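Local coordinates for protein glycoside transferase (Listeria monocytogenes, PDB 6R2M) that probably hydrolyses glycosidic bonds of an exopolysaccharide outside the cell, as a monomeric glycoside hydrolase, and may have transferase activity, at residues 53-58 with 103-108; 94-99 with 148-153; 131-136 with 171-176; 141-146 with 156-161; 188-193 with 214-219. All coordinates share one frame; numbering follows the deposited sequence.

Contact 1 of 5, residues 53-58 with 103-108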
# COMPACT_ATOMS: atom_id res chain seq x y z
N ILE A 53 -3.69 -5.35 -8.11
CA ILE A 53 -3.78 -4.62 -9.37
C ILE A 53 -3.35 -3.17 -9.17
O ILE A 53 -2.68 -2.59 -10.02
CB ILE A 53 -5.19 -4.75 -10.01
CG1 ILE A 53 -5.20 -4.18 -11.43
CG2 ILE A 53 -6.27 -4.06 -9.16
CD1 ILE A 53 -6.50 -4.48 -12.20
N GLY A 54 -3.68 -2.57 -8.01
CA GLY A 54 -3.25 -1.21 -7.76
C GLY A 54 -1.74 -1.09 -7.64
O GLY A 54 -1.15 -0.11 -8.12
N LEU A 55 -1.09 -2.06 -7.00
CA LEU A 55 0.37 -2.03 -6.89
C LEU A 55 1.01 -2.22 -8.26
O LEU A 55 2.01 -1.57 -8.59
CB LEU A 55 0.85 -3.10 -5.91
CG LEU A 55 0.66 -2.75 -4.44
CD1 LEU A 55 0.70 -4.02 -3.62
CD2 LEU A 55 1.74 -1.76 -3.99
N TYR A 56 0.44 -3.11 -9.07
CA TYR A 56 0.96 -3.29 -10.42
C TYR A 56 0.78 -2.02 -11.23
O TYR A 56 1.70 -1.61 -11.95
CB TYR A 56 0.25 -4.47 -11.07
CG TYR A 56 0.90 -5.00 -12.33
CD1 TYR A 56 2.28 -4.95 -12.52
CD2 TYR A 56 0.11 -5.54 -13.32
CE1 TYR A 56 2.85 -5.45 -13.70
CE2 TYR A 56 0.67 -6.03 -14.50
CZ TYR A 56 2.03 -5.98 -14.67
OH TYR A 56 2.56 -6.48 -15.84
N MET A 57 -0.37 -1.35 -11.11
CA MET A 57 -0.56 -0.06 -11.78
C MET A 57 0.48 0.95 -11.34
O MET A 57 1.02 1.69 -12.17
CB MET A 57 -1.96 0.47 -11.50
CG MET A 57 -3.02 -0.29 -12.26
SD MET A 57 -4.73 0.07 -11.75
CE MET A 57 -4.82 1.84 -12.11
N GLU A 58 0.76 1.01 -10.03
CA GLU A 58 1.78 1.92 -9.52
C GLU A 58 3.13 1.63 -10.16
O GLU A 58 3.83 2.55 -10.62
CB GLU A 58 1.83 1.78 -7.99
CG GLU A 58 2.81 2.69 -7.31
CD GLU A 58 2.72 2.59 -5.80
OE1 GLU A 58 1.65 2.20 -5.28
OE2 GLU A 58 3.72 2.92 -5.12
N ASP A 103 -8.46 1.83 -2.64
CA ASP A 103 -8.98 2.93 -3.45
C ASP A 103 -7.94 4.03 -3.57
O ASP A 103 -7.71 4.56 -4.66
CB ASP A 103 -10.24 3.54 -2.84
CG ASP A 103 -11.38 2.57 -2.71
OD1 ASP A 103 -11.29 1.42 -3.20
OD2 ASP A 103 -12.39 2.98 -2.10
N PHE A 104 -7.33 4.39 -2.43
CA PHE A 104 -6.30 5.44 -2.40
C PHE A 104 -5.15 5.10 -3.33
O PHE A 104 -4.66 5.95 -4.08
CB PHE A 104 -5.76 5.61 -0.97
CG PHE A 104 -6.72 6.22 0.00
CD1 PHE A 104 -7.76 7.06 -0.41
CD2 PHE A 104 -6.58 5.95 1.36
CE1 PHE A 104 -8.62 7.62 0.52
CE2 PHE A 104 -7.43 6.50 2.29
CZ PHE A 104 -8.46 7.34 1.86
N ARG A 105 -4.69 3.85 -3.29
CA ARG A 105 -3.56 3.45 -4.13
C ARG A 105 -3.92 3.54 -5.61
O ARG A 105 -3.14 4.05 -6.41
CB ARG A 105 -3.13 2.03 -3.77
CG ARG A 105 -1.89 1.62 -4.55
CD ARG A 105 -1.51 0.17 -4.27
NE ARG A 105 -1.23 -0.04 -2.85
CZ ARG A 105 -2.05 -0.65 -2.00
NH1 ARG A 105 -3.25 -1.09 -2.39
NH2 ARG A 105 -1.68 -0.80 -0.73
N ILE A 106 -5.11 3.06 -5.98
CA ILE A 106 -5.50 3.03 -7.38
C ILE A 106 -5.69 4.45 -7.91
O ILE A 106 -5.24 4.79 -9.01
CB ILE A 106 -6.76 2.17 -7.56
CG1 ILE A 106 -6.36 0.69 -7.47
CG2 ILE A 106 -7.45 2.45 -8.89
CD1 ILE A 106 -7.53 -0.28 -7.21
N THR A 107 -6.39 5.30 -7.14
CA THR A 107 -6.63 6.66 -7.61
C THR A 107 -5.33 7.44 -7.68
O THR A 107 -5.13 8.21 -8.63
CB THR A 107 -7.65 7.39 -6.74
OG1 THR A 107 -7.21 7.41 -5.37
CG2 THR A 107 -9.00 6.70 -6.84
N GLU A 108 -4.41 7.23 -6.73
CA GLU A 108 -3.10 7.86 -6.83
C GLU A 108 -2.38 7.44 -8.10
O GLU A 108 -1.80 8.27 -8.79
CB GLU A 108 -2.25 7.52 -5.60
CG GLU A 108 -2.53 8.44 -4.43
CD GLU A 108 -2.16 9.88 -4.74
OE1 GLU A 108 -0.96 10.16 -4.92
OE2 GLU A 108 -3.07 10.73 -4.81
O HOH W 1 1.25 1.62 -2.64
O HOH W 2 -0.27 4.51 -6.06
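Glu58 OE1 is the best-held polar atom here, and two waters grip it, one firmly and one weakly. Water 1 donates to Glu58 OE1 at 2.7 Å and accepts from Arg105 NE at 3.0 Å, lying in the guanidinium plane at its edge. Water 2 donates to Arg105 O and, weakly, to Glu58 OE1. The charges meet through water: Glu58 OE1 stays 4.4 Å from Arg105 NE, beyond a salt bridge, although carboxylate and guanidinium lie nearly coplanar, 12° apart. Arg105 leaves its helix with CG anti to the backbone N (chi1 -176°) and bends at chi3. Its CD comes to 3.5 Å from Leu55 N, while Leu55 CD2 rests against Arg105 NE and Leu55 CD1 covers one guanidinium face. At Gly54 a beta carbon would run into Ile106 CG1, which packs 3.7 Å from Gly54 CA; glycine thus lets helices 50-62 and 100-116 come close, the axes of segments 53-58 and 103-108 approaching to 8.6 Å with directions 28° apart. Ile53 and Met57 meet Ile106 on the apolar side. Helix 66-79 packs on Ile53, Tyr56 and Met57, an arrangement consistent with the (alpha/alpha) barrels of such glycoside hydrolases. With opposite charges bridged by water, and Arg105 NH1 in a salt bridge with Asp102, the arginine can probably bury its aliphatic part while its charge stays compensated.

Contact 2 of 5, residues 94-99 with 148-153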
# COMPACT_ATOMS: atom_id res chain seq x y z
N ALA A 94 -19.33 -12.22 -4.81
CA ALA A 94 -19.77 -12.19 -3.42
C ALA A 94 -19.18 -11.03 -2.63
O ALA A 94 -19.58 -10.83 -1.48
CB ALA A 94 -19.40 -13.50 -2.72
N THR A 95 -18.24 -10.29 -3.20
CA THR A 95 -17.60 -9.19 -2.49
C THR A 95 -18.51 -7.98 -2.49
O THR A 95 -18.94 -7.52 -3.56
CB THR A 95 -16.26 -8.84 -3.13
OG1 THR A 95 -15.42 -10.00 -3.09
CG2 THR A 95 -15.57 -7.69 -2.38
N THR A 96 -18.77 -7.42 -1.31
CA THR A 96 -19.72 -6.32 -1.19
C THR A 96 -19.10 -5.08 -0.58
O THR A 96 -19.84 -4.15 -0.24
CB THR A 96 -20.94 -6.74 -0.35
OG1 THR A 96 -20.51 -7.12 0.96
CG2 THR A 96 -21.68 -7.90 -1.01
N THR A 97 -17.78 -5.04 -0.41
CA THR A 97 -17.10 -3.93 0.23
C THR A 97 -15.87 -3.52 -0.58
O THR A 97 -15.32 -4.30 -1.35
CB THR A 97 -16.64 -4.28 1.66
OG1 THR A 97 -15.91 -5.51 1.63
CG2 THR A 97 -17.83 -4.48 2.58
N ASN A 98 -15.46 -2.26 -0.38
CA ASN A 98 -14.17 -1.77 -0.82
C ASN A 98 -13.16 -1.93 0.32
O ASN A 98 -13.44 -2.54 1.35
CB ASN A 98 -14.29 -0.30 -1.25
CG ASN A 98 -14.58 0.61 -0.07
OD1 ASN A 98 -15.25 0.21 0.87
ND2 ASN A 98 -14.02 1.82 -0.09
N ALA A 99 -11.97 -1.36 0.15
CA ALA A 99 -11.02 -1.11 1.24
C ALA A 99 -10.36 0.21 0.91
O ALA A 99 -9.80 0.35 -0.18
CB ALA A 99 -9.98 -2.23 1.36
N ASP A 148 -19.95 -1.05 2.82
CA ASP A 148 -20.64 -2.15 2.16
C ASP A 148 -21.72 -1.55 1.27
O ASP A 148 -22.72 -1.02 1.75
CB ASP A 148 -21.23 -3.11 3.19
CG ASP A 148 -21.73 -4.38 2.57
OD1 ASP A 148 -22.51 -4.29 1.61
OD2 ASP A 148 -21.33 -5.47 3.03
N PHE A 149 -21.50 -1.61 -0.04
CA PHE A 149 -22.38 -0.97 -1.00
C PHE A 149 -23.56 -1.85 -1.41
O PHE A 149 -24.37 -1.43 -2.24
CB PHE A 149 -21.59 -0.57 -2.25
CG PHE A 149 -20.68 -1.64 -2.76
CD1 PHE A 149 -21.18 -2.68 -3.53
CD2 PHE A 149 -19.32 -1.62 -2.46
CE1 PHE A 149 -20.35 -3.69 -3.99
CE2 PHE A 149 -18.48 -2.62 -2.93
CZ PHE A 149 -19.00 -3.65 -3.70
N VAL A 150 -23.65 -3.06 -0.87
CA VAL A 150 -24.82 -3.91 -1.04
C VAL A 150 -25.77 -3.79 0.15
O VAL A 150 -26.96 -3.56 -0.03
CB VAL A 150 -24.39 -5.38 -1.27
CG1 VAL A 150 -25.61 -6.32 -1.21
CG2 VAL A 150 -23.67 -5.50 -2.61
N HIS A 151 -25.24 -3.91 1.37
CA HIS A 151 -26.03 -3.73 2.58
C HIS A 151 -26.12 -2.28 3.02
O HIS A 151 -26.90 -1.97 3.93
CB HIS A 151 -25.45 -4.58 3.71
CG HIS A 151 -25.42 -6.04 3.39
ND1 HIS A 151 -26.56 -6.81 3.34
CD2 HIS A 151 -24.39 -6.87 3.10
CE1 HIS A 151 -26.24 -8.05 3.03
NE2 HIS A 151 -24.93 -8.12 2.88
N LYS A 152 -25.35 -1.39 2.39
CA LYS A 152 -25.40 0.06 2.66
C LYS A 152 -25.08 0.34 4.12
O LYS A 152 -25.83 1.01 4.84
CB LYS A 152 -26.74 0.64 2.22
CG LYS A 152 -27.04 0.27 0.77
CD LYS A 152 -28.08 1.16 0.11
CE LYS A 152 -28.07 0.96 -1.40
NZ LYS A 152 -28.26 -0.48 -1.77
N LYS A 153 -23.94 -0.19 4.56
CA LYS A 153 -23.46 -0.02 5.92
C LYS A 153 -21.99 0.33 5.88
O LYS A 153 -21.24 -0.25 5.09
CB LYS A 153 -23.68 -1.28 6.76
CG LYS A 153 -25.06 -1.90 6.61
CD LYS A 153 -26.02 -1.48 7.72
CE LYS A 153 -27.48 -1.70 7.31
NZ LYS A 153 -27.67 -2.87 6.40
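Thr96 crosses Asp148 obliquely and turns its two branches to different partners. Its OG1, set between the backbone N and carbonyl carbon, donates to Asp148 OD2 at 2.8 Å, coming from above the carboxylate plane. Its CG2 goes the other way and meets Val150 CG2 at 3.5 Å, these two beta-branched side chains crossing at about a right angle. Phe149, whose chi1 of 46° puts the ring between its own N and carbonyl carbon, lays a face under the Thr96 carbonyl, with Thr96 O 3.3 Å above the centre of the ring. The same oxygen accepts from Phe149 N at 3.0 Å, nearly along the C=O axis, though the hydrogen bond is bent at the hydrogen, 138°. The aspartate's shape suits the tight turn joining strands 147-148 and 153-154: His151 N donates to Asp148 OD1 at 2.8 Å. Val150 N donates to Asp148 OD1 at 3.0 Å, giving an Asx turn within a wider Asx motif. A G1 bulge follows, where Lys152, with positive phi, and Lys153 both face Asp148. Thr97 crosses Asp148 obliquely, its CG2 3.7 Å from Asp148 CA. Farther along, Asn98 OD1 accepts from Tyr147 N, and the Phe149 ring meets Phe86, its plane about 25° from that ring.

Contact 3 of 5, residues 131-136 with 171-176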
# COMPACT_ATOMS: atom_id res chain seq x y z
N ALA A 131 -13.87 10.73 -4.99
CA ALA A 131 -14.96 11.48 -4.38
C ALA A 131 -15.99 10.54 -3.78
O ALA A 131 -16.50 10.78 -2.67
CB ALA A 131 -15.60 12.41 -5.42
N ASN A 132 -16.27 9.44 -4.47
CA ASN A 132 -17.19 8.45 -3.94
C ASN A 132 -16.64 7.78 -2.69
O ASN A 132 -17.39 7.53 -1.74
CB ASN A 132 -17.49 7.42 -5.04
CG ASN A 132 -18.64 6.53 -4.70
OD1 ASN A 132 -19.78 6.97 -4.63
ND2 ASN A 132 -18.35 5.24 -4.51
N THR A 133 -15.34 7.48 -2.66
CA THR A 133 -14.74 6.90 -1.46
C THR A 133 -14.85 7.84 -0.27
O THR A 133 -15.18 7.43 0.85
CB THR A 133 -13.28 6.55 -1.73
OG1 THR A 133 -13.21 5.51 -2.71
CG2 THR A 133 -12.59 6.11 -0.44
N LYS A 134 -14.53 9.11 -0.48
CA LYS A 134 -14.64 10.10 0.59
C LYS A 134 -16.07 10.23 1.09
O LYS A 134 -16.30 10.40 2.30
CB LYS A 134 -14.13 11.45 0.09
CG LYS A 134 -14.36 12.62 1.04
CD LYS A 134 -13.86 13.91 0.41
CE LYS A 134 -14.41 15.15 1.08
NZ LYS A 134 -13.94 16.35 0.35
N LYS A 135 -17.04 10.13 0.18
CA LYS A 135 -18.44 10.35 0.56
C LYS A 135 -18.99 9.20 1.41
O LYS A 135 -19.65 9.43 2.43
CB LYS A 135 -19.29 10.55 -0.70
CG LYS A 135 -20.79 10.69 -0.44
CD LYS A 135 -21.53 11.05 -1.71
CE LYS A 135 -23.02 11.18 -1.46
NZ LYS A 135 -23.76 11.41 -2.72
N TYR A 136 -18.72 7.96 1.01
CA TYR A 136 -19.39 6.81 1.61
C TYR A 136 -18.56 6.07 2.64
O TYR A 136 -19.11 5.55 3.61
CB TYR A 136 -19.85 5.83 0.52
CG TYR A 136 -21.03 6.36 -0.25
CD1 TYR A 136 -22.30 6.35 0.30
CD2 TYR A 136 -20.87 6.93 -1.51
CE1 TYR A 136 -23.39 6.86 -0.39
CE2 TYR A 136 -21.96 7.44 -2.22
CZ TYR A 136 -23.21 7.40 -1.64
OH TYR A 136 -24.29 7.90 -2.33
N ILE A 171 -8.14 14.83 -2.42
CA ILE A 171 -9.59 14.97 -2.45
C ILE A 171 -10.09 15.83 -1.30
O ILE A 171 -11.30 15.89 -1.05
CB ILE A 171 -10.28 13.59 -2.50
CG1 ILE A 171 -11.70 13.68 -3.07
CG2 ILE A 171 -10.24 12.90 -1.15
CD1 ILE A 171 -11.74 14.05 -4.53
N ASN A 172 -9.19 16.51 -0.59
CA ASN A 172 -9.56 17.53 0.40
C ASN A 172 -10.48 17.00 1.50
O ASN A 172 -11.53 17.58 1.79
CB ASN A 172 -10.20 18.74 -0.28
CG ASN A 172 -9.26 19.39 -1.27
OD1 ASN A 172 -9.50 19.37 -2.48
ND2 ASN A 172 -8.20 19.98 -0.75
N TYR A 173 -10.08 15.90 2.13
CA TYR A 173 -10.75 15.53 3.38
C TYR A 173 -10.68 16.70 4.36
O TYR A 173 -9.70 17.45 4.38
CB TYR A 173 -10.09 14.31 4.01
CG TYR A 173 -10.50 12.96 3.47
CD1 TYR A 173 -9.93 12.46 2.30
CD2 TYR A 173 -11.42 12.16 4.14
CE1 TYR A 173 -10.25 11.23 1.81
CE2 TYR A 173 -11.77 10.90 3.64
CZ TYR A 173 -11.17 10.45 2.47
OH TYR A 173 -11.47 9.22 1.94
N ARG A 174 -11.73 16.84 5.16
CA ARG A 174 -11.77 17.87 6.19
C ARG A 174 -10.67 17.64 7.22
O ARG A 174 -10.12 16.54 7.34
CB ARG A 174 -13.13 17.89 6.88
CG ARG A 174 -14.28 18.14 5.93
CD ARG A 174 -15.61 17.72 6.55
NE ARG A 174 -15.95 18.50 7.73
CZ ARG A 174 -16.88 18.15 8.62
NH1 ARG A 174 -17.55 17.02 8.46
NH2 ARG A 174 -17.12 18.92 9.67
N ASP A 175 -10.36 18.69 7.97
CA ASP A 175 -9.26 18.63 8.94
C ASP A 175 -9.48 17.52 9.95
O ASP A 175 -8.53 16.86 10.38
CB ASP A 175 -9.10 19.97 9.66
CG ASP A 175 -8.58 21.07 8.75
OD1 ASP A 175 -8.02 20.77 7.68
OD2 ASP A 175 -8.74 22.25 9.13
N LYS A 176 -10.74 17.32 10.37
CA LYS A 176 -11.06 16.34 11.39
C LYS A 176 -10.72 14.92 10.95
O LYS A 176 -10.49 14.05 11.81
CB LYS A 176 -12.55 16.43 11.76
CG LYS A 176 -13.48 16.14 10.59
CD LYS A 176 -14.95 16.24 10.99
CE LYS A 176 -15.26 15.36 12.19
NZ LYS A 176 -16.73 15.28 12.45
O HOH W 3 -13.56 7.86 2.98
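The hydrogen bonds across this contact come from one lysine. Lys134, CG anti to its backbone N and extended to the tip, gives its ammonium to two carbonyls: Lys134 NZ reaches Ile171 O at 3.0 Å, nearly along the C=O axis, and Asn172 O at 3.1 Å from above the carbonyl plane. Those carbonyls sit where helix 165-170 ends in a Schellman motif, with Asn172 as its C-prime residue at positive phi, so a positive charge would probably be favoured at this C-terminal end of the helix. Water makes the next link, donating to Thr133 O at 2.7 Å and accepting from Tyr173 OH at 2.7 Å in the plane of the ring. Among the apolar contacts, Lys134 CG lies over one face of the Tyr173 ring in a CH-pi contact, 4.1 Å from its centroid and 13° off the ring normal. Ile171 CD1 rests against helix 120-136, 4.3 Å from Ala131 CB. The tyrosine is also packed by Phe104 and Pro143.

Contact 4 of 5, residues 141-146 with 156-161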
# COMPACT_ATOMS: atom_id res chain seq x y z
N GLY A 141 -17.21 12.64 8.02
CA GLY A 141 -16.03 13.18 7.37
C GLY A 141 -14.73 12.50 7.72
O GLY A 141 -13.69 12.86 7.13
N VAL A 142 -14.74 11.56 8.65
CA VAL A 142 -13.54 10.84 9.09
C VAL A 142 -13.54 9.46 8.43
O VAL A 142 -14.53 8.73 8.59
CB VAL A 142 -13.49 10.70 10.62
CG1 VAL A 142 -12.19 10.04 11.07
CG2 VAL A 142 -13.71 12.07 11.28
N PRO A 143 -12.49 9.06 7.74
CA PRO A 143 -12.54 7.79 7.01
C PRO A 143 -12.74 6.60 7.94
O PRO A 143 -12.25 6.59 9.07
CB PRO A 143 -11.19 7.72 6.30
CG PRO A 143 -10.29 8.67 7.08
CD PRO A 143 -11.21 9.77 7.53
N VAL A 144 -13.45 5.60 7.43
CA VAL A 144 -13.49 4.27 8.02
C VAL A 144 -13.05 3.27 6.95
O VAL A 144 -12.90 3.61 5.78
CB VAL A 144 -14.88 3.92 8.60
CG1 VAL A 144 -15.22 4.87 9.75
CG2 VAL A 144 -15.96 4.00 7.52
N ASP A 145 -12.83 2.02 7.37
CA ASP A 145 -12.09 1.09 6.50
C ASP A 145 -12.81 0.80 5.20
O ASP A 145 -12.16 0.51 4.18
CB ASP A 145 -11.83 -0.22 7.23
CG ASP A 145 -10.80 -0.09 8.33
OD1 ASP A 145 -10.01 0.88 8.30
OD2 ASP A 145 -10.81 -0.94 9.24
N PHE A 146 -14.13 0.81 5.21
CA PHE A 146 -14.86 0.33 4.05
C PHE A 146 -16.31 0.76 4.15
O PHE A 146 -16.78 1.20 5.20
CB PHE A 146 -14.78 -1.19 3.90
CG PHE A 146 -15.35 -1.96 5.05
CD1 PHE A 146 -16.73 -2.11 5.21
CD2 PHE A 146 -14.51 -2.56 5.96
CE1 PHE A 146 -17.24 -2.83 6.29
CE2 PHE A 146 -15.01 -3.28 7.03
CZ PHE A 146 -16.38 -3.42 7.18
N ASP A 156 -17.21 0.28 11.21
CA ASP A 156 -17.12 1.04 12.45
C ASP A 156 -15.69 1.09 12.98
O ASP A 156 -15.48 1.47 14.13
CB ASP A 156 -18.06 0.47 13.51
CG ASP A 156 -17.87 -1.01 13.75
OD1 ASP A 156 -16.79 -1.55 13.44
OD2 ASP A 156 -18.82 -1.64 14.26
N THR A 157 -14.71 0.73 12.15
CA THR A 157 -13.31 0.82 12.53
C THR A 157 -12.57 1.64 11.49
O THR A 157 -12.93 1.66 10.31
CB THR A 157 -12.62 -0.57 12.62
OG1 THR A 157 -12.75 -1.26 11.37
CG2 THR A 157 -13.25 -1.41 13.70
N LEU A 158 -11.50 2.30 11.94
CA LEU A 158 -10.46 2.79 11.03
C LEU A 158 -9.14 2.16 11.45
O LEU A 158 -8.65 2.41 12.55
CB LEU A 158 -10.34 4.31 11.05
CG LEU A 158 -9.14 4.87 10.28
CD1 LEU A 158 -9.28 4.57 8.78
CD2 LEU A 158 -8.96 6.37 10.52
N HIS A 159 -8.57 1.34 10.58
CA HIS A 159 -7.20 0.89 10.75
C HIS A 159 -6.27 1.96 10.19
O HIS A 159 -6.36 2.32 9.01
CB HIS A 159 -7.00 -0.45 10.07
CG HIS A 159 -7.63 -1.58 10.83
ND1 HIS A 159 -9.00 -1.75 10.90
CD2 HIS A 159 -7.08 -2.58 11.57
CE1 HIS A 159 -9.26 -2.81 11.64
NE2 HIS A 159 -8.12 -3.33 12.06
N LEU A 160 -5.36 2.46 11.04
CA LEU A 160 -4.51 3.56 10.61
C LEU A 160 -3.58 3.16 9.47
O LEU A 160 -3.11 4.03 8.73
CB LEU A 160 -3.70 4.07 11.80
CG LEU A 160 -4.56 4.66 12.91
CD1 LEU A 160 -3.70 5.08 14.08
CD2 LEU A 160 -5.36 5.84 12.37
N SER A 161 -3.30 1.87 9.33
CA SER A 161 -2.47 1.41 8.21
C SER A 161 -3.16 1.57 6.86
O SER A 161 -2.51 1.37 5.84
CB SER A 161 -2.08 -0.05 8.43
OG SER A 161 -3.21 -0.91 8.32
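Asp145 takes three hydrogen bonds on its carboxylate from the segment opposite. Its OD2 accepts from His159 ND1 at 2.6 Å on the syn lone pair, near the plane of the imidazole, and from Thr157 OG1 at 2.9 Å, which comes from above the carboxylate plane. Its OD1 takes His159 N at 2.7 Å, also on the syn side, with a nearly straight N-H (167°). Histidine thus holds both oxygens, one by the ring and one by the backbone, and the carboxylate and ring planes stand 39° apart. This short His-carboxylate bond fixes the ring's rotation and would favour a proton on ND1, probably raising the basicity of the imidazole. Aspartate suits the place because its short side chain lets the backbone be gripped as well: Asp145 N donates to Thr157 O at 3.0 Å. In the next shell, Val144 CB packs against Thr157 O at 3.4 Å, and Leu158 wraps its branches round Pro143 O, with Leu158 CD2 4.3 Å from Pro143 CG. Farther out, Asp145 shares a backbone hydrogen bond with Ile100 at the start of helix 100-116, and Val144 pairs with Ser137. Strand 158-159 is an outer strand of the antiparallel sheet it forms with 193-195 and 198-200, while Pro180 of helix 179-183 touches Leu158 and Ile215 of helix 209-223 touches Leu160.

Contact 5 of 5, residues 188-193 with 214-219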
# COMPACT_ATOMS: atom_id res chain seq x y z
N PRO A 188 6.21 0.90 22.35
CA PRO A 188 6.80 1.59 21.20
C PRO A 188 6.05 1.33 19.89
O PRO A 188 6.47 1.85 18.86
CB PRO A 188 8.21 1.00 21.14
CG PRO A 188 7.98 -0.43 21.56
CD PRO A 188 6.85 -0.42 22.57
N PHE A 189 4.97 0.55 19.94
CA PHE A 189 4.17 0.25 18.76
C PHE A 189 2.90 1.09 18.75
O PHE A 189 2.35 1.43 19.79
CB PHE A 189 3.80 -1.23 18.72
CG PHE A 189 4.98 -2.14 18.84
CD1 PHE A 189 5.88 -2.28 17.79
CD2 PHE A 189 5.18 -2.87 20.01
CE1 PHE A 189 6.97 -3.12 17.89
CE2 PHE A 189 6.28 -3.72 20.12
CZ PHE A 189 7.17 -3.84 19.05
N PHE A 190 2.44 1.40 17.54
CA PHE A 190 1.22 2.17 17.37
C PHE A 190 0.00 1.32 17.71
O PHE A 190 -0.05 0.13 17.35
CB PHE A 190 1.07 2.64 15.93
CG PHE A 190 2.07 3.67 15.50
CD1 PHE A 190 1.85 5.01 15.74
CD2 PHE A 190 3.22 3.29 14.81
CE1 PHE A 190 2.76 5.96 15.32
CE2 PHE A 190 4.14 4.25 14.39
CZ PHE A 190 3.91 5.57 14.64
N THR A 191 -0.98 1.94 18.36
CA THR A 191 -2.33 1.38 18.39
C THR A 191 -2.91 1.46 16.99
O THR A 191 -3.05 2.56 16.44
CB THR A 191 -3.22 2.17 19.34
OG1 THR A 191 -3.07 3.56 19.05
CG2 THR A 191 -2.87 1.90 20.78
N GLU A 192 -3.26 0.32 16.41
CA GLU A 192 -3.59 0.30 14.99
C GLU A 192 -5.01 0.72 14.69
O GLU A 192 -5.30 1.07 13.53
CB GLU A 192 -3.38 -1.10 14.41
CG GLU A 192 -1.95 -1.60 14.53
CD GLU A 192 -1.73 -2.50 15.74
OE1 GLU A 192 -2.47 -2.36 16.74
OE2 GLU A 192 -0.83 -3.37 15.68
N VAL A 193 -5.91 0.68 15.66
CA VAL A 193 -7.34 0.78 15.39
C VAL A 193 -7.92 2.01 16.08
O VAL A 193 -7.71 2.22 17.28
CB VAL A 193 -8.09 -0.49 15.83
CG1 VAL A 193 -9.57 -0.36 15.51
CG2 VAL A 193 -7.52 -1.72 15.15
N LEU A 214 3.37 1.12 7.82
CA LEU A 214 2.45 1.99 7.09
C LEU A 214 1.93 3.11 7.99
O LEU A 214 1.79 4.25 7.54
CB LEU A 214 1.31 1.17 6.51
CG LEU A 214 1.74 0.27 5.34
CD1 LEU A 214 0.64 -0.71 5.00
CD2 LEU A 214 2.10 1.14 4.12
N ILE A 215 1.65 2.81 9.26
CA ILE A 215 1.21 3.86 10.19
C ILE A 215 2.32 4.87 10.40
O ILE A 215 2.09 6.08 10.41
CB ILE A 215 0.77 3.24 11.53
CG1 ILE A 215 -0.39 2.28 11.31
CG2 ILE A 215 0.40 4.36 12.55
CD1 ILE A 215 -0.66 1.38 12.49
N ALA A 216 3.55 4.39 10.57
CA ALA A 216 4.67 5.30 10.80
C ALA A 216 4.86 6.25 9.63
O ALA A 216 5.18 7.43 9.83
CB ALA A 216 5.95 4.51 11.04
N MET A 217 4.70 5.74 8.41
CA MET A 217 4.85 6.61 7.25
C MET A 217 3.71 7.62 7.16
O MET A 217 3.94 8.79 6.83
CB MET A 217 4.96 5.77 5.98
CG MET A 217 6.39 5.29 5.81
SD MET A 217 6.73 4.47 4.26
CE MET A 217 5.73 3.09 4.53
N ALA A 218 2.48 7.20 7.45
CA ALA A 218 1.37 8.14 7.47
C ALA A 218 1.56 9.18 8.56
O ALA A 218 1.23 10.36 8.38
CB ALA A 218 0.05 7.40 7.67
N TYR A 219 2.07 8.75 9.71
CA TYR A 219 2.36 9.67 10.80
C TYR A 219 3.31 10.77 10.34
O TYR A 219 3.08 11.96 10.59
CB TYR A 219 2.95 8.91 11.98
CG TYR A 219 3.06 9.71 13.23
CD1 TYR A 219 4.17 10.51 13.47
CD2 TYR A 219 2.06 9.67 14.19
CE1 TYR A 219 4.28 11.24 14.63
CE2 TYR A 219 2.16 10.39 15.36
CZ TYR A 219 3.27 11.18 15.57
OH TYR A 219 3.35 11.89 16.73
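Phe190 and Ile215 meet because each first torsion swings a side chain across the gap: Phe190 CG is anti to its own carbonyl carbon (chi1 -68°), and Ile215 has chi1 -60°, with CG1 anti to the carbonyl carbon and CG2 anti to the backbone N. The two slide past one another in opposite directions, so that the methyl Ile215 CG2 lies over one ring face, shifted toward the rim. This is a CH-pi contact, Ile215 CG2 standing 3.6 Å from the Phe190 centroid and 3.5 Å from Phe190 CG. The far side of the ring rim reaches the adjacent residue of helix 209-223: Phe190 CE2 touches Ala216 CB at 3.8 Å, where a small residue lets the ring lie close to the helix backbone. Tyr219, one turn after Ile215, brings its CD2 to 3.9 Å from Phe190 CE1, an oblique aromatic pair with planes 48° apart. Ile215 CD1, the other branch, runs to 3.8 Å from Glu192 CG at about a right angle. Glu192, bent at chi2, turns its polar end elsewhere: OE1 accepts from Ala202 N. It also forms, with Val193, a classic beta bulge facing Gln200. Phe230 packs obliquely on Phe190, and Gln212 of helix 209-223 accepts from Phe190 N. With no hydrogen bond between the two segments, cohesion here rests on buried apolar surface and the fit of a methyl against a ring face.

Along the chain, contacts 1 and 2 cross, as do 2 with 3 and 2 with 4; contact 4 is nested in the loop that contact 3 closes, and contact 5 comes last. Helix 100-116 carries half of contact 1, and its Asp103 joins contacts 2 and 3 through Asn98 and Thr133. Contacts 3 and 4, centres about 12 Å apart, meet where Tyr173 packs on Gly141 and Pro143. Contacts 4 and 5, about 14 Å apart, share the 158-159/193-195 sheet region, with Leu160 N and Glu192 O probably hydrogen-bonded. Contact 4 touches contacts 2 and 3, whereas contact 5 meets only contact 4, so the region is tied together stepwise from helix 100-116 to helix 209-223.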